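Local coordinates for protein ribonuclease H (Uncultured organism, PDB 4IBN) that probably cleaves the RNA strand of RNA-DNA hybrids endonucleolytically, leaving 5'-phosphomonoester ends, with magnesium as cofactor, at residues Glu77-Ile82 with Val141-Val146. Numbering follows the deposited sequence.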
loop_
_atom_site.group_PDB
_atom_site.type_symbol
_atom_site.label_atom_id
_atom_site.label_comp_id
_atom_site.label_asym_id
_atom_site.label_seq_id
_atom_site.Cartn_x
_atom_site.Cartn_y
_atom_site.Cartn_z
ATOM N N GLU A 77 -5.648 -1.103 4.010
ATOM C CA GLU A 77 -6.592 -0.121 3.565
ATOM C C GLU A 77 -6.766 -0.119 2.060
ATOM O O GLU A 77 -7.841 0.092 1.578
ATOM C CB GLU A 77 -6.258 1.274 4.063
ATOM C CG GLU A 77 -6.344 1.402 5.511
ATOM C CD GLU A 77 -7.708 1.098 6.078
ATOM O OE1 GLU A 77 -8.677 1.496 5.503
ATOM O OE2 GLU A 77 -7.790 0.479 7.132
ATOM N N ALA A 78 -5.694 -0.312 1.335
ATOM C CA ALA A 78 -5.775 -0.311 -0.106
ATOM C C ALA A 78 -6.614 -1.427 -0.652
ATOM O O ALA A 78 -7.449 -1.227 -1.443
ATOM C CB ALA A 78 -4.386 -0.438 -0.698
ATOM N N PHE A 79 -6.314 -2.612 -0.212
ATOM C CA PHE A 79 -7.022 -3.773 -0.655
ATOM C C PHE A 79 -8.452 -3.858 -0.157
ATOM O O PHE A 79 -9.283 -4.469 -0.779
ATOM C CB PHE A 79 -6.216 -5.030 -0.405
ATOM C CG PHE A 79 -5.091 -5.195 -1.356
ATOM C CD1 PHE A 79 -5.282 -5.775 -2.554
ATOM C CD2 PHE A 79 -3.863 -4.723 -1.070
ATOM C CE1 PHE A 79 -4.285 -5.891 -3.393
ATOM C CE2 PHE A 79 -2.870 -4.827 -1.928
ATOM C CZ PHE A 79 -3.076 -5.404 -3.090
ATOM N N ARG A 80 -8.707 -3.344 1.017
ATOM C CA ARG A 80 -10.072 -3.272 1.475
ATOM C C ARG A 80 -10.935 -2.335 0.624
ATOM O O ARG A 80 -12.027 -2.638 0.294
ATOM C CB ARG A 80 -10.149 -2.874 2.950
ATOM C CG ARG A 80 -9.955 -4.022 3.884
ATOM C CD ARG A 80 -9.942 -3.605 5.346
ATOM N NE ARG A 80 -9.541 -4.697 6.194
ATOM C CZ ARG A 80 -9.274 -4.575 7.467
ATOM N NH1 ARG A 80 -9.359 -3.406 8.022
ATOM N NH2 ARG A 80 -8.906 -5.630 8.153
ATOM N N ALA A 81 -10.406 -1.189 0.276
ATOM C CA ALA A 81 -11.158 -0.282 -0.532
ATOM C C ALA A 81 -11.484 -0.847 -1.896
ATOM O O ALA A 81 -12.593 -0.777 -2.337
ATOM C CB ALA A 81 -10.454 0.923 -0.682
ATOM N N ILE A 82 -10.515 -1.408 -2.565
ATOM C CA ILE A 82 -10.817 -1.968 -3.874
ATOM C C ILE A 82 -11.650 -3.228 -3.833
ATOM O O ILE A 82 -12.282 -3.573 -4.781
ATOM C CB ILE A 82 -9.606 -2.131 -4.773
ATOM C CG1 ILE A 82 -8.801 -3.287 -4.324
ATOM C CG2 ILE A 82 -8.790 -0.874 -4.803
ATOM C CD1 ILE A 82 -7.715 -3.586 -5.207
ATOM N N VAL A 141 -1.503 -9.770 -7.257
ATOM C CA VAL A 141 -0.650 -8.651 -6.951
ATOM C C VAL A 141 0.782 -8.845 -7.389
ATOM O O VAL A 141 1.332 -9.863 -7.192
ATOM C CB VAL A 141 -0.682 -8.319 -5.468
ATOM C CG1 VAL A 141 0.001 -6.981 -5.204
ATOM C CG2 VAL A 141 -2.087 -8.271 -4.955
ATOM N N GLU A 142 1.323 -7.821 -8.029
ATOM C CA GLU A 142 2.726 -7.767 -8.310
ATOM C C GLU A 142 3.274 -6.757 -7.349
ATOM O O GLU A 142 2.879 -5.658 -7.374
ATOM C CB GLU A 142 3.008 -7.327 -9.747
ATOM C CG GLU A 142 4.462 -7.060 -10.002
ATOM C CD GLU A 142 4.826 -6.706 -11.420
ATOM O OE1 GLU A 142 4.000 -6.770 -12.297
ATOM O OE2 GLU A 142 5.982 -6.385 -11.623
ATOM N N TRP A 143 4.177 -7.192 -6.504
ATOM C CA TRP A 143 4.733 -6.343 -5.478
ATOM C C TRP A 143 6.027 -5.698 -5.967
ATOM O O TRP A 143 6.877 -6.400 -6.409
ATOM C CB TRP A 143 4.992 -7.176 -4.195
ATOM C CG TRP A 143 3.775 -7.872 -3.647
ATOM C CD1 TRP A 143 3.431 -9.144 -3.814
ATOM C CD2 TRP A 143 2.765 -7.298 -2.834
ATOM N NE1 TRP A 143 2.257 -9.419 -3.193
ATOM C CE2 TRP A 143 1.832 -8.283 -2.574
ATOM C CE3 TRP A 143 2.566 -6.050 -2.304
ATOM C CZ2 TRP A 143 0.711 -8.041 -1.831
ATOM C CZ3 TRP A 143 1.481 -5.822 -1.557
ATOM C CH2 TRP A 143 0.556 -6.792 -1.330
ATOM N N ARG A 144 6.147 -4.377 -5.902
ATOM C CA ARG A 144 7.314 -3.675 -6.400
ATOM C C ARG A 144 7.858 -2.716 -5.363
ATOM O O ARG A 144 7.096 -2.096 -4.733
ATOM C CB ARG A 144 6.949 -2.830 -7.619
ATOM C CG ARG A 144 6.544 -3.612 -8.841
ATOM C CD ARG A 144 6.540 -2.765 -10.060
ATOM N NE ARG A 144 6.047 -3.432 -11.244
ATOM C CZ ARG A 144 5.649 -2.803 -12.327
ATOM N NH1 ARG A 144 5.692 -1.508 -12.384
ATOM N NH2 ARG A 144 5.190 -3.471 -13.343
ATOM N N TRP A 145 9.186 -2.636 -5.234
ATOM C CA TRP A 145 9.853 -1.697 -4.345
ATOM C C TRP A 145 10.512 -0.574 -5.138
ATOM O O TRP A 145 11.046 -0.790 -6.180
ATOM C CB TRP A 145 10.935 -2.412 -3.530
ATOM C CG TRP A 145 11.726 -1.538 -2.667
ATOM C CD1 TRP A 145 11.306 -0.948 -1.583
ATOM C CD2 TRP A 145 13.075 -1.171 -2.823
ATOM N NE1 TRP A 145 12.266 -0.218 -1.023
ATOM C CE2 TRP A 145 13.383 -0.325 -1.777
ATOM C CE3 TRP A 145 14.044 -1.447 -3.757
ATOM C CZ2 TRP A 145 14.614 0.239 -1.628
ATOM C CZ3 TRP A 145 15.268 -0.892 -3.599
ATOM C CH2 TRP A 145 15.533 -0.054 -2.549
ATOM N N VAL A 146 10.436 0.629 -4.593
ATOM C CA VAL A 146 11.232 1.748 -5.054
ATOM C C VAL A 146 11.797 2.469 -3.864
ATOM O O VAL A 146 11.242 2.418 -2.830
ATOM C CB VAL A 146 10.388 2.782 -5.832
ATOM C CG1 VAL A 146 9.979 2.231 -7.187
ATOM C CG2 VAL A 146 9.231 3.198 -5.050
#
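Phe79 of helix 67-82 meets Val141 and Trp143 of strand 140-145, and these three buried side chains make up the whole contact. It is apolar throughout. No hydrogen bond or salt bridge links the two segments, and only 107 Å² is buried between them. The backbones stay well apart, with CA of Phe79 10.2 Å from CA of Val141.

In the aliphatic part, Val141 CG2 makes the closer approach to Phe79. It lies 3.6 Å from Phe79 CZ and equally close to Phe79 CE1, so it touches the far end of the phenyl ring. The chi1 of Val141 (-169°) puts CG2 beside the backbone N, against Phe79, and CG1 beside the carbonyl carbon, over the Trp143 ring. Val141 CG1 sits over the centre of one face of that ring, 3.4 Å above its plane, and also lies 4.1 Å from Phe79 CZ.

The aromatic part is looser. Phe79 CE2 comes within 4.0 Å of Trp143 CH2, at the outer end of the indole. The ring planes are turned 47° from each other, and the centroids of the Phe79 ring and the six-membered ring of Trp143 are 6.0 Å apart, an oblique pairing.

Both segments belong to the RNase H fold. Strand 140-145 is an outermost strand of the mixed sheet and runs parallel to 90-95, where Phe93 meets the Trp143 ring. Val136 of helix 126-136 touches all three contact residues. Met104 and Thr105 of helix 98-113 also pack on Trp143. Phe79 brings helix 67-82 against the edge strand, beside helix 126-136.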